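Local coordinates for protein aldehyde dehydrogenase (Trypanosoma brucei, PDB 5NNO) that binds NAD and the aldehyde of an antitrypanosomal benzoxaborole, and probably oxidises aldehydes with NAD as a member of the aldehyde dehydrogenase family, at residues 258-263 with 391-396; 22-27 with 147-152; 64-69 with 307-312; 78-83 with 130-135. All coordinates share one frame; numbering follows the deposited sequence.

Contact 1: 258-263 with 391-396; sequences TSIAPD and KPLALY. Unlike the reference sequence in segment 258-263: Ser259 (reference Cys). Unlike the reference sequence in segment 391-396: Ala394 (reference Ser). With NAD (nicotinamide-adenine-dinucleotide), chain C; 92N (4-[(1-oxidanyl-3~{H}-2,1-benzoxaborol-5-yl)oxy]benzaldehyde), chain D.
Ile260 lies between the side chains of Leu393 and Ala394, where the chain enters strand 394-398, and the bound benzoxaborole aldehyde. From its root outward, Ile260 CB is 3.5 Å from Tyr396 OH, and the CG2 branch turns to these two, 3.4 Å from Leu393 CD2 and 4.2 Å from Ala394 CB. The other branch, with CG1 between backbone N and carbonyl carbon (chi1 60°), carries CD1 to the ligand's benzaldehyde ring, 4.0 Å from its C13. Ile260 O accepts a hydrogen bond from Tyr396 OH, its exact length doubtful; Ile260 O lies in the plane of the phenol ring, at its edge. Val423 N also bonds to that hydroxyl, so the loop, the strand and the 423 region meet at one oxygen. Leu393 CD2 continues to the nicotinamide end of NAD, 3.3 Å from its N7N. Ser259, which replaces the reference cysteine, has OG 3.1 Å from NAD C3N, while its backbone N donates a hydrogen bond of 2.9 Å to the aldehyde O of the ligand. A type I turn from Thr258 to Ala261 presents this N-H. Cofactor and aldehyde thus converge on the predicted nucleophile position, the arrangement of an aldehyde dehydrogenase active site.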
# COMPACT_ATOMS: atom_id res chain seq x y z
N THR A 258 9.63 3.47 -23.24
CA THR A 258 8.81 4.25 -22.35
C THR A 258 7.67 3.32 -21.90
O THR A 258 7.04 2.67 -22.73
CB THR A 258 8.21 5.48 -23.07
OG1 THR A 258 9.27 6.23 -23.71
CG2 THR A 258 7.49 6.38 -22.11
N SER A 259 7.41 3.27 -20.60
CA SER A 259 6.51 2.28 -20.02
C SER A 259 5.04 2.56 -20.29
O SER A 259 4.21 1.63 -20.34
CB SER A 259 6.75 2.18 -18.50
OG SER A 259 6.24 3.31 -17.79
N ILE A 260 4.73 3.84 -20.45
CA ILE A 260 3.42 4.28 -20.92
C ILE A 260 3.26 4.49 -22.45
O ILE A 260 2.21 5.00 -22.86
CB ILE A 260 2.97 5.56 -20.19
CG1 ILE A 260 3.96 6.71 -20.41
CG2 ILE A 260 2.72 5.23 -18.72
CD1 ILE A 260 3.64 7.98 -19.65
N ALA A 261 4.23 4.07 -23.29
CA ALA A 261 4.13 4.23 -24.76
C ALA A 261 3.08 3.32 -25.41
O ALA A 261 2.68 2.33 -24.82
CB ALA A 261 5.47 3.99 -25.43
N PRO A 262 2.64 3.65 -26.64
CA PRO A 262 1.76 2.74 -27.36
C PRO A 262 2.50 1.44 -27.71
O PRO A 262 3.52 1.46 -28.36
CB PRO A 262 1.29 3.53 -28.58
CG PRO A 262 2.08 4.78 -28.60
CD PRO A 262 2.77 4.96 -27.30
N ASP A 263 2.02 0.33 -27.20
CA ASP A 263 2.71 -0.95 -27.32
C ASP A 263 2.15 -1.63 -28.58
O ASP A 263 2.89 -1.99 -29.49
CB ASP A 263 2.53 -1.78 -26.03
CG ASP A 263 3.36 -3.07 -26.04
OD1 ASP A 263 2.88 -4.09 -26.61
OD2 ASP A 263 4.47 -3.10 -25.49
N LYS A 391 -2.70 -6.74 -16.57
CA LYS A 391 -3.21 -5.40 -16.44
C LYS A 391 -2.08 -4.43 -16.76
O LYS A 391 -0.99 -4.53 -16.18
CB LYS A 391 -3.76 -5.14 -15.04
CG LYS A 391 -4.97 -5.98 -14.70
CD LYS A 391 -5.08 -6.20 -13.20
CE LYS A 391 -6.25 -7.08 -12.81
NZ LYS A 391 -6.99 -6.53 -11.66
N PRO A 392 -2.31 -3.52 -17.74
CA PRO A 392 -1.25 -2.69 -18.18
C PRO A 392 -1.23 -1.39 -17.41
O PRO A 392 -2.26 -0.95 -16.91
CB PRO A 392 -1.62 -2.41 -19.66
CG PRO A 392 -3.09 -2.39 -19.67
CD PRO A 392 -3.55 -3.23 -18.48
N LEU A 393 -0.05 -0.78 -17.38
CA LEU A 393 0.13 0.55 -16.82
C LEU A 393 -0.79 1.62 -17.42
O LEU A 393 -1.32 2.46 -16.69
CB LEU A 393 1.59 0.98 -17.01
CG LEU A 393 2.07 2.23 -16.28
CD1 LEU A 393 2.10 2.04 -14.77
CD2 LEU A 393 3.46 2.56 -16.78
N ALA A 394 -0.97 1.60 -18.74
CA ALA A 394 -1.77 2.62 -19.42
C ALA A 394 -2.71 2.00 -20.41
O ALA A 394 -2.40 0.98 -21.00
CB ALA A 394 -0.87 3.61 -20.13
N LEU A 395 -3.89 2.59 -20.55
CA LEU A 395 -4.86 2.18 -21.55
C LEU A 395 -5.31 3.44 -22.23
O LEU A 395 -5.63 4.44 -21.56
CB LEU A 395 -6.08 1.47 -20.93
CG LEU A 395 -7.21 1.10 -21.88
CD1 LEU A 395 -6.74 0.13 -22.95
CD2 LEU A 395 -8.39 0.53 -21.13
N TYR A 396 -5.35 3.38 -23.55
CA TYR A 396 -5.68 4.54 -24.38
C TYR A 396 -6.87 4.20 -25.27
O TYR A 396 -6.95 3.10 -25.81
CB TYR A 396 -4.49 4.93 -25.24
CG TYR A 396 -3.24 5.25 -24.43
CD1 TYR A 396 -3.26 6.25 -23.50
CD2 TYR A 396 -2.04 4.56 -24.63
CE1 TYR A 396 -2.14 6.56 -22.77
CE2 TYR A 396 -0.91 4.85 -23.90
CZ TYR A 396 -0.97 5.86 -22.97
OH TYR A 396 0.14 6.20 -22.23
PA NAD C . 16.05 -2.83 -15.10
O1A NAD C . 16.26 -4.30 -15.40
O2A NAD C . 17.06 -1.77 -15.50
O5B NAD C . 15.79 -2.72 -13.51
C5B NAD C . 15.71 -1.47 -12.81
C4B NAD C . 16.63 -1.46 -11.58
O4B NAD C . 16.68 -2.77 -11.01
C3B NAD C . 18.07 -1.03 -11.87
O3B NAD C . 18.49 0.01 -10.96
C2B NAD C . 18.91 -2.27 -11.67
O2B NAD C . 20.17 -1.98 -11.07
C1B NAD C . 18.04 -3.13 -10.76
N9A NAD C . 18.23 -4.59 -10.91
C8A NAD C . 18.38 -5.32 -12.05
N7A NAD C . 18.54 -6.65 -11.74
C5A NAD C . 18.49 -6.76 -10.40
C6A NAD C . 18.59 -7.84 -9.40
N6A NAD C . 18.78 -9.10 -9.81
N1A NAD C . 18.50 -7.54 -8.09
C2A NAD C . 18.31 -6.28 -7.67
N3A NAD C . 18.21 -5.24 -8.52
C4A NAD C . 18.29 -5.41 -9.86
O3 NAD C . 14.65 -2.44 -15.79
PN NAD C . 14.47 -2.71 -17.37
O1N NAD C . 14.22 -4.18 -17.61
O2N NAD C . 15.61 -2.07 -18.11
O5D NAD C . 13.08 -1.93 -17.61
C5D NAD C . 11.93 -2.74 -17.38
C4D NAD C . 10.63 -2.00 -17.18
O4D NAD C . 10.70 -0.78 -16.44
C3D NAD C . 10.02 -1.65 -18.50
O3D NAD C . 9.32 -2.80 -18.98
C2D NAD C . 9.13 -0.48 -18.14
O2D NAD C . 7.77 -0.80 -18.42
C1D NAD C . 9.40 -0.23 -16.65
N1N NAD C . 9.30 1.19 -16.34
C2N NAD C . 8.27 1.66 -15.60
C3N NAD C . 8.14 3.03 -15.33
C7N NAD C . 7.01 3.60 -14.52
O7N NAD C . 7.23 4.60 -13.85
N7N NAD C . 5.81 3.03 -14.53
C4N NAD C . 9.11 3.89 -15.82
C5N NAD C . 10.16 3.39 -16.56
C6N NAD C . 10.24 2.03 -16.81
C9 92N D . 4.84 13.86 -21.73
C7 92N D . 5.58 14.98 -18.28
C3 92N D . 7.83 9.89 -19.00
C4 92N D . 7.14 10.44 -17.93
C5 92N D . 6.43 12.75 -18.39
C6 92N D . 6.21 13.91 -17.68
C1 92N D . 7.39 7.66 -18.15
C2 92N D . 7.96 8.51 -19.10
C11 92N D . 6.00 12.65 -19.71
C12 92N D . 6.54 9.61 -16.99
O 92N D . 8.14 5.59 -19.10
C 92N D . 7.55 6.20 -18.24
C13 92N D . 6.67 8.24 -17.10
O1 92N D . 7.18 11.81 -17.67
C10 92N D . 5.36 13.72 -20.33
C8 92N D . 5.15 14.91 -19.61
O3 92N D . 4.27 15.20 -21.82
B 92N D . 4.42 15.86 -20.60
O2 92N D . 3.94 17.10 -20.39

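Contact 2: 22-27 with 147-152; sequences SKCREA and TAVIKP. With NAD (nicotinamide-adenine-dinucleotide), chain C.
Cys24 and Thr147 bring helix 16-29 against the start of strand 147-151, their CA atoms 6.2 Å apart. The close part is small and centred on one bond: Thr147 OG1 donates to the backbone Cys24 O at 2.9 Å, arriving from above the carbonyl plane, 52° out of it. With chi1 at 68°, OG1 sits between the backbone N and the carbonyl carbon of Thr147, and the methyl CG2 is directed to the end of the segment, 4.2 Å from Ala27 CB. Towards the C-terminal end of the strand, Cys24 SG comes 3.6 Å from Ala148 O and 4.0 Å from Val149 CG2. Helix and strand run nearly antiparallel, at 162°, with their axes 8.0 Å apart. The strand belongs to the parallel core of the Rossmann-like NAD-binding domain, flanked by strands 110-124 and 176-178, and the helix covers one face of that sheet; Val120 of the adjoining strand also touches Cys24 and Thr147. The contact slackens on the outer side of the helix and further along the strand. Ser22, Lys23 and Glu26 lie on the solvent side of the helix, and Arg25 turns from the strand to a salt bridge with Asp195. At its far end the strand leaves the helix altogether: the Lys151 chain, bent at chi2 and chi3, brings NZ to the adenosine ribose of NAD, where it donates to O2B at 2.9 Å and O3B at 3.1 Å.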
# COMPACT_ATOMS: atom_id res chain seq x y z
N SER A 22 23.24 3.22 7.37
CA SER A 22 23.36 3.54 8.79
C SER A 22 23.53 5.05 9.07
O SER A 22 23.05 5.53 10.10
CB SER A 22 24.51 2.75 9.43
OG SER A 22 24.78 3.26 10.69
N LYS A 23 24.18 5.80 8.16
CA LYS A 23 24.32 7.27 8.35
C LYS A 23 23.02 8.06 8.13
O LYS A 23 22.80 9.07 8.80
CB LYS A 23 25.48 7.85 7.49
CG LYS A 23 26.76 7.99 8.33
CD LYS A 23 28.00 8.50 7.63
CE LYS A 23 29.12 8.61 8.67
NZ LYS A 23 30.46 8.11 8.22
N CYS A 24 22.19 7.59 7.19
CA CYS A 24 20.88 8.19 6.86
C CYS A 24 19.83 7.87 7.91
O CYS A 24 18.92 8.67 8.18
CB CYS A 24 20.38 7.73 5.46
SG CYS A 24 21.37 8.26 4.02
N ARG A 25 19.94 6.67 8.48
CA ARG A 25 19.15 6.24 9.64
C ARG A 25 19.34 7.24 10.80
O ARG A 25 18.38 7.78 11.34
CB ARG A 25 19.57 4.79 9.99
CG ARG A 25 18.89 4.11 11.17
CD ARG A 25 17.38 4.00 11.08
NE ARG A 25 16.95 3.08 10.03
CZ ARG A 25 15.72 3.07 9.49
NH1 ARG A 25 14.78 3.93 9.90
NH2 ARG A 25 15.43 2.19 8.54
N GLU A 26 20.60 7.50 11.14
CA GLU A 26 20.95 8.39 12.25
C GLU A 26 20.45 9.80 11.98
O GLU A 26 19.84 10.42 12.85
CB GLU A 26 22.47 8.41 12.49
CG GLU A 26 22.97 7.35 13.47
CD GLU A 26 23.03 7.80 14.94
OE1 GLU A 26 22.30 8.74 15.35
OE2 GLU A 26 23.83 7.19 15.69
N ALA A 27 20.73 10.28 10.78
CA ALA A 27 20.19 11.54 10.27
C ALA A 27 18.67 11.70 10.48
O ALA A 27 18.24 12.68 11.10
CB ALA A 27 20.54 11.67 8.79
N THR A 147 14.43 10.78 5.28
CA THR A 147 15.76 10.81 4.67
C THR A 147 15.77 9.69 3.63
O THR A 147 14.86 8.84 3.63
CB THR A 147 16.91 10.62 5.70
OG1 THR A 147 16.90 9.30 6.23
CG2 THR A 147 16.80 11.62 6.81
N ALA A 148 16.77 9.68 2.75
CA ALA A 148 16.69 8.83 1.52
C ALA A 148 18.02 8.21 1.05
O ALA A 148 19.09 8.73 1.31
CB ALA A 148 16.03 9.61 0.38
N VAL A 149 17.91 7.06 0.39
CA VAL A 149 19.02 6.45 -0.35
C VAL A 149 18.52 6.23 -1.76
O VAL A 149 17.36 5.83 -1.97
CB VAL A 149 19.50 5.12 0.27
CG1 VAL A 149 20.68 4.55 -0.50
CG2 VAL A 149 19.92 5.33 1.73
N ILE A 150 19.39 6.54 -2.73
CA ILE A 150 19.04 6.42 -4.15
C ILE A 150 20.00 5.47 -4.84
O ILE A 150 21.20 5.48 -4.57
CB ILE A 150 18.98 7.78 -4.87
CG1 ILE A 150 20.38 8.35 -5.16
CG2 ILE A 150 18.10 8.73 -4.06
CD1 ILE A 150 20.40 9.73 -5.77
N LYS A 151 19.46 4.65 -5.74
CA LYS A 151 20.25 3.69 -6.49
C LYS A 151 20.00 3.95 -7.98
O LYS A 151 19.01 3.48 -8.53
CB LYS A 151 19.86 2.27 -6.07
CG LYS A 151 21.00 1.25 -6.12
CD LYS A 151 21.62 1.09 -7.49
CE LYS A 151 20.67 0.49 -8.49
NZ LYS A 151 21.39 0.34 -9.78
N PRO A 152 20.89 4.73 -8.63
CA PRO A 152 20.73 4.96 -10.09
C PRO A 152 20.95 3.73 -10.94
O PRO A 152 21.80 2.89 -10.65
CB PRO A 152 21.79 6.03 -10.41
CG PRO A 152 22.07 6.70 -9.09
CD PRO A 152 21.92 5.61 -8.05
PA NAD C . 16.05 -2.83 -15.10
O1A NAD C . 16.26 -4.30 -15.40
O2A NAD C . 17.06 -1.77 -15.50
O5B NAD C . 15.79 -2.72 -13.51
C5B NAD C . 15.71 -1.47 -12.81
C4B NAD C . 16.63 -1.46 -11.58
O4B NAD C . 16.68 -2.77 -11.01
C3B NAD C . 18.07 -1.03 -11.87
O3B NAD C . 18.49 0.01 -10.96
C2B NAD C . 18.91 -2.27 -11.67
O2B NAD C . 20.17 -1.98 -11.07
C1B NAD C . 18.04 -3.13 -10.76
N9A NAD C . 18.23 -4.59 -10.91
C8A NAD C . 18.38 -5.32 -12.05
N7A NAD C . 18.54 -6.65 -11.74
C5A NAD C . 18.49 -6.76 -10.40
C6A NAD C . 18.59 -7.84 -9.40
N6A NAD C . 18.78 -9.10 -9.81
N1A NAD C . 18.50 -7.54 -8.09
C2A NAD C . 18.31 -6.28 -7.67
N3A NAD C . 18.21 -5.24 -8.52
C4A NAD C . 18.29 -5.41 -9.86
O3 NAD C . 14.65 -2.44 -15.79
PN NAD C . 14.47 -2.71 -17.37
O1N NAD C . 14.22 -4.18 -17.61
O2N NAD C . 15.61 -2.07 -18.11
O5D NAD C . 13.08 -1.93 -17.61
C5D NAD C . 11.93 -2.74 -17.38
C4D NAD C . 10.63 -2.00 -17.18
O4D NAD C . 10.70 -0.78 -16.44
C3D NAD C . 10.02 -1.65 -18.50
O3D NAD C . 9.32 -2.80 -18.98
C2D NAD C . 9.13 -0.48 -18.14
O2D NAD C . 7.77 -0.80 -18.42
C1D NAD C . 9.40 -0.23 -16.65
N1N NAD C . 9.30 1.19 -16.34
C2N NAD C . 8.27 1.66 -15.60
C3N NAD C . 8.14 3.03 -15.33
C7N NAD C . 7.01 3.60 -14.52
O7N NAD C . 7.23 4.60 -13.85
N7N NAD C . 5.81 3.03 -14.53
C4N NAD C . 9.11 3.89 -15.82
C5N NAD C . 10.16 3.39 -16.56
C6N NAD C . 10.24 2.03 -16.81

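Contact 3: 64-69 with 307-312; sequences DRRRHR and FLEESD
Arg66 grips Glu309 side-on in a salt bridge, NE and NH2 each donating to Glu309 OE1 at 3.2 Å, NE nearly along its C-O axis and NH2 from above the carboxylate plane. Arg66, just beyond helix 54-65, has a positive phi (60°), and its chain bends at chi2 and chi3 to lay the guanidinium by the end of helix 304-309. Glu309 starts away but folds back through chi2 of -72°, so the chains cross at about a right angle. Leu308 O lies over one guanidinium face without bonding to it; Ser311 N and OG take it. His68 and Asp312 run side by side, while Tyr477 of the second subunit meets the histidine ring. Two waters join the backbones, one linking Arg66 O to Ser311 O, the other His68 N to Asp312 O. The contact ties the turn between helices 54-65 and 69-89, where His68 is the N-cap of the second, to the end of helix 304-309. Arg66 NH1 donates to Tyr313 O, which holds the guanidinium; with Arg315 also paired to Glu309 OE1, two arginines probably favour the ionised carboxylate.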
# COMPACT_ATOMS: atom_id res chain seq x y z
N ASP A 64 24.02 8.79 -22.90
CA ASP A 64 23.37 7.52 -22.53
C ASP A 64 22.26 7.10 -23.51
O ASP A 64 22.24 5.96 -23.97
CB ASP A 64 22.74 7.59 -21.14
CG ASP A 64 23.78 7.78 -20.00
OD1 ASP A 64 24.94 7.37 -20.14
OD2 ASP A 64 23.39 8.35 -18.96
N ARG A 65 21.34 8.03 -23.79
CA ARG A 65 20.12 7.72 -24.54
C ARG A 65 20.11 8.15 -26.03
O ARG A 65 19.35 7.59 -26.82
CB ARG A 65 18.92 8.33 -23.82
CG ARG A 65 18.72 7.83 -22.39
CD ARG A 65 17.99 6.50 -22.34
NE ARG A 65 18.71 5.44 -23.05
CZ ARG A 65 18.40 4.97 -24.26
NH1 ARG A 65 19.12 3.98 -24.76
NH2 ARG A 65 17.37 5.46 -24.95
N ARG A 66 20.97 9.09 -26.40
CA ARG A 66 20.90 9.79 -27.69
C ARG A 66 19.56 10.54 -27.85
O ARG A 66 19.05 10.66 -28.96
CB ARG A 66 21.20 8.88 -28.89
CG ARG A 66 21.94 9.60 -30.02
CD ARG A 66 21.60 9.13 -31.44
NE ARG A 66 22.07 7.77 -31.65
CZ ARG A 66 21.41 6.74 -32.19
NH1 ARG A 66 20.16 6.78 -32.64
NH2 ARG A 66 22.07 5.61 -32.26
N ARG A 67 19.03 11.05 -26.74
CA ARG A 67 17.86 11.94 -26.79
C ARG A 67 18.28 13.38 -27.01
O ARG A 67 19.39 13.78 -26.65
CB ARG A 67 17.01 11.83 -25.52
CG ARG A 67 16.05 10.66 -25.56
CD ARG A 67 14.96 10.74 -24.51
NE ARG A 67 15.36 10.07 -23.28
CZ ARG A 67 15.57 10.66 -22.10
NH1 ARG A 67 15.45 11.99 -21.94
NH2 ARG A 67 15.94 9.94 -21.06
N HIS A 68 17.40 14.15 -27.62
CA HIS A 68 17.67 15.53 -27.96
C HIS A 68 17.36 16.32 -26.72
O HIS A 68 16.52 15.90 -25.92
CB HIS A 68 16.78 16.01 -29.12
CG HIS A 68 17.30 17.22 -29.82
ND1 HIS A 68 16.87 18.50 -29.53
CD2 HIS A 68 18.20 17.35 -30.83
CE1 HIS A 68 17.50 19.36 -30.31
NE2 HIS A 68 18.30 18.69 -31.12
N ARG A 69 18.03 17.45 -26.58
CA ARG A 69 17.89 18.35 -25.44
C ARG A 69 16.44 18.79 -25.21
O ARG A 69 16.00 18.87 -24.06
CB ARG A 69 18.76 19.59 -25.66
CG ARG A 69 18.85 20.57 -24.51
CD ARG A 69 19.68 21.77 -24.94
NE ARG A 69 20.01 22.67 -23.83
CZ ARG A 69 19.15 23.50 -23.25
NH1 ARG A 69 17.88 23.60 -23.64
NH2 ARG A 69 19.57 24.27 -22.25
N PHE A 307 26.78 9.69 -38.80
CA PHE A 307 25.55 10.44 -39.06
C PHE A 307 24.37 10.03 -38.15
O PHE A 307 23.62 10.89 -37.69
CB PHE A 307 25.15 10.29 -40.53
CG PHE A 307 23.87 10.99 -40.90
CD1 PHE A 307 22.65 10.36 -40.74
CD2 PHE A 307 23.89 12.29 -41.41
CE1 PHE A 307 21.46 11.00 -41.08
CE2 PHE A 307 22.70 12.94 -41.75
CZ PHE A 307 21.48 12.29 -41.58
N LEU A 308 24.18 8.72 -37.98
CA LEU A 308 23.13 8.17 -37.09
C LEU A 308 23.40 8.49 -35.61
O LEU A 308 22.48 8.89 -34.90
CB LEU A 308 22.94 6.65 -37.27
CG LEU A 308 22.26 6.19 -38.56
CD1 LEU A 308 22.28 4.67 -38.67
CD2 LEU A 308 20.83 6.73 -38.69
N GLU A 309 24.65 8.37 -35.17
CA GLU A 309 25.00 8.81 -33.80
C GLU A 309 24.75 10.31 -33.55
O GLU A 309 24.52 10.71 -32.42
CB GLU A 309 26.43 8.41 -33.40
CG GLU A 309 26.73 6.90 -33.42
CD GLU A 309 26.07 6.07 -32.29
OE1 GLU A 309 25.06 6.52 -31.70
OE2 GLU A 309 26.56 4.94 -32.01
N GLU A 310 24.77 11.11 -34.62
CA GLU A 310 24.52 12.57 -34.58
C GLU A 310 23.08 12.98 -34.84
O GLU A 310 22.80 14.17 -34.84
CB GLU A 310 25.46 13.30 -35.57
CG GLU A 310 26.81 13.67 -34.92
CD GLU A 310 27.90 14.01 -35.92
OE1 GLU A 310 27.59 14.50 -37.04
OE2 GLU A 310 29.07 13.77 -35.55
N SER A 311 22.18 12.03 -35.03
CA SER A 311 20.77 12.32 -35.34
C SER A 311 19.94 12.76 -34.14
O SER A 311 20.41 12.70 -32.97
CB SER A 311 20.11 11.10 -35.99
OG SER A 311 19.83 10.08 -35.05
N ASP A 312 18.70 13.17 -34.43
CA ASP A 312 17.68 13.45 -33.40
C ASP A 312 16.97 12.23 -32.84
O ASP A 312 16.28 12.34 -31.82
CB ASP A 312 16.61 14.38 -33.99
CG ASP A 312 17.13 15.75 -34.36
OD1 ASP A 312 18.28 16.10 -34.01
OD2 ASP A 312 16.36 16.49 -34.98
O HOH W 1 19.63 13.58 -30.16
O HOH W 2 15.35 12.68 -29.30

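Contact 4: 78-83 with 130-135; sequences LPLRNE and PLLLIL. With 92N (4-[(1-oxidanyl-3~{H}-2,1-benzoxaborol-5-yl)oxy]benzaldehyde), chain D.
Leu80 points toward helix 132-143, both its methyls resting near Leu132 CA. Leu80 CD1 packs 3.8 Å from Leu132 CA and 4.0 Å from Leu131 CG, while Leu80 CD2 lies 4.1 Å from Leu135 CB. Leu80 CG stands anti to the carbonyl carbon (chi1 -72°), which extends the fork across to the other helix, more against its backbone than between side-chain tips. The first bond of the Leu132 side chain runs across the line to helix 69-89, but its end comes nearer, CD1 meeting Pro79 CB at 4.0 Å. This is helix-to-helix packing beside the substrate pocket of the aldehyde dehydrogenase fold, with Pro79 and Leu132 lining one side of the bound benzoxaborole aldehyde. Their roles there differ: Pro79 CG touches the benzoxaborole ring, 3.5 Å from C7, whereas Leu132 CD2 sits 3.7 Å from the bridging ether O1. Glu76 OE1, on the same helix as Pro79 and Leu80, accepts a hydrogen bond from Leu132 N. Leu163 of helix 157-170 covers Leu131 and Leu135 from within the same subunit.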
# COMPACT_ATOMS: atom_id res chain seq x y z
N LEU A 78 11.50 19.76 -17.11
CA LEU A 78 10.37 20.59 -16.69
C LEU A 78 9.39 19.90 -15.76
O LEU A 78 8.88 20.57 -14.87
CB LEU A 78 9.60 21.18 -17.88
CG LEU A 78 10.26 22.23 -18.75
CD1 LEU A 78 9.32 22.52 -19.91
CD2 LEU A 78 10.55 23.49 -17.97
N PRO A 79 9.10 18.60 -15.97
CA PRO A 79 8.31 17.84 -14.96
C PRO A 79 8.93 17.80 -13.54
O PRO A 79 8.19 17.82 -12.57
CB PRO A 79 8.24 16.43 -15.57
CG PRO A 79 8.33 16.67 -17.04
CD PRO A 79 9.26 17.83 -17.21
N LEU A 80 10.27 17.76 -13.45
CA LEU A 80 10.99 17.84 -12.18
C LEU A 80 11.03 19.23 -11.58
O LEU A 80 11.14 19.36 -10.38
CB LEU A 80 12.44 17.36 -12.32
CG LEU A 80 12.65 15.86 -12.51
CD1 LEU A 80 14.13 15.63 -12.67
CD2 LEU A 80 12.09 15.03 -11.35
N ARG A 81 11.00 20.26 -12.41
CA ARG A 81 10.85 21.61 -11.89
C ARG A 81 9.44 21.82 -11.32
O ARG A 81 9.29 22.38 -10.22
CB ARG A 81 11.11 22.66 -12.97
CG ARG A 81 10.83 24.05 -12.42
CD ARG A 81 11.12 25.15 -13.40
NE ARG A 81 10.06 25.31 -14.39
CZ ARG A 81 10.20 25.96 -15.54
NH1 ARG A 81 11.35 26.56 -15.84
NH2 ARG A 81 9.18 26.04 -16.38
N ASN A 82 8.43 21.42 -12.09
CA ASN A 82 7.02 21.51 -11.67
C ASN A 82 6.72 20.73 -10.38
O ASN A 82 5.92 21.17 -9.57
CB ASN A 82 6.08 21.05 -12.78
CG ASN A 82 6.11 21.97 -13.98
OD1 ASN A 82 6.33 23.19 -13.85
ND2 ASN A 82 5.92 21.40 -15.16
N GLU A 83 7.38 19.58 -10.21
CA GLU A 83 7.24 18.77 -9.01
C GLU A 83 7.85 19.50 -7.80
O GLU A 83 7.21 19.56 -6.76
CB GLU A 83 7.90 17.40 -9.20
CG GLU A 83 7.63 16.39 -8.08
CD GLU A 83 6.26 15.72 -8.14
OE1 GLU A 83 5.38 16.14 -8.94
OE2 GLU A 83 6.05 14.75 -7.39
N PRO A 130 16.58 8.70 -16.89
CA PRO A 130 17.38 8.43 -15.70
C PRO A 130 17.33 9.48 -14.60
O PRO A 130 17.41 9.09 -13.41
CB PRO A 130 18.80 8.25 -16.24
CG PRO A 130 18.81 8.91 -17.61
CD PRO A 130 17.40 9.00 -18.09
N LEU A 131 17.21 10.76 -14.95
CA LEU A 131 17.08 11.81 -13.93
C LEU A 131 15.67 11.86 -13.30
O LEU A 131 15.51 11.70 -12.08
CB LEU A 131 17.46 13.18 -14.48
CG LEU A 131 17.76 14.27 -13.43
CD1 LEU A 131 18.94 13.88 -12.58
CD2 LEU A 131 18.05 15.60 -14.11
N LEU A 132 14.66 12.07 -14.14
CA LEU A 132 13.26 12.07 -13.75
C LEU A 132 12.87 10.90 -12.83
O LEU A 132 12.15 11.10 -11.85
CB LEU A 132 12.38 12.02 -15.01
CG LEU A 132 10.87 11.77 -14.81
CD1 LEU A 132 10.10 13.06 -14.67
CD2 LEU A 132 10.26 10.92 -15.91
N LEU A 133 13.31 9.69 -13.17
CA LEU A 133 12.87 8.50 -12.46
C LEU A 133 13.72 8.11 -11.22
O LEU A 133 13.50 7.05 -10.63
CB LEU A 133 12.71 7.31 -13.44
CG LEU A 133 11.64 7.49 -14.52
CD1 LEU A 133 11.57 6.27 -15.40
CD2 LEU A 133 10.27 7.73 -13.92
N ILE A 134 14.67 8.97 -10.87
CA ILE A 134 15.47 8.88 -9.64
C ILE A 134 15.15 10.07 -8.70
O ILE A 134 14.98 9.86 -7.49
CB ILE A 134 17.00 8.71 -9.97
CG1 ILE A 134 17.72 8.01 -8.81
CG2 ILE A 134 17.71 10.00 -10.36
CD1 ILE A 134 17.66 6.51 -8.92
N LEU A 135 15.03 11.29 -9.26
CA LEU A 135 14.75 12.49 -8.47
C LEU A 135 13.27 12.74 -8.14
O LEU A 135 12.97 13.23 -7.07
CB LEU A 135 15.33 13.75 -9.14
CG LEU A 135 16.84 13.87 -9.35
CD1 LEU A 135 17.16 15.25 -9.90
CD2 LEU A 135 17.59 13.62 -8.06
C9 92N D . 4.84 13.86 -21.73
C7 92N D . 5.58 14.98 -18.28
C3 92N D . 7.83 9.89 -19.00
C4 92N D . 7.14 10.44 -17.93
C5 92N D . 6.43 12.75 -18.39
C6 92N D . 6.21 13.91 -17.68
C1 92N D . 7.39 7.66 -18.15
C2 92N D . 7.96 8.51 -19.10
C11 92N D . 6.00 12.65 -19.71
C12 92N D . 6.54 9.61 -16.99
O 92N D . 8.14 5.59 -19.10
C 92N D . 7.55 6.20 -18.24
C13 92N D . 6.67 8.24 -17.10
O1 92N D . 7.18 11.81 -17.67
C10 92N D . 5.36 13.72 -20.33
C8 92N D . 5.15 14.91 -19.61
O3 92N D . 4.27 15.20 -21.82
B 92N D . 4.42 15.86 -20.60
O2 92N D . 3.94 17.10 -20.39

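Along the chain, contacts 2 and 3 both enclose contact 4, and contacts 2 and 4 close before contact 1 opens; contact 3, between 64-69 and 307-312, alternates with contacts 1 and 2. Contact 2 packs helix 16-29 on the sheet holding strand 147-151, contact 1 lies at the second sheet through strand 394-398; their centres are about 32 Å apart, yet both touch NAD, one at its adenosine ribose, the other at its nicotinamide. Contact 4, about 20 Å from contact 1 between centres, shares the benzoxaborole aldehyde with it. Helix 132-143 leads into strand 147-151, and Ile134 packs on Lys151 and Pro152, joining contacts 2 and 4. Contacts 3 and 4 meet where Arg67 touches Pro130. The cofactor and substrate sites are thus assembled from distant parts of the chain.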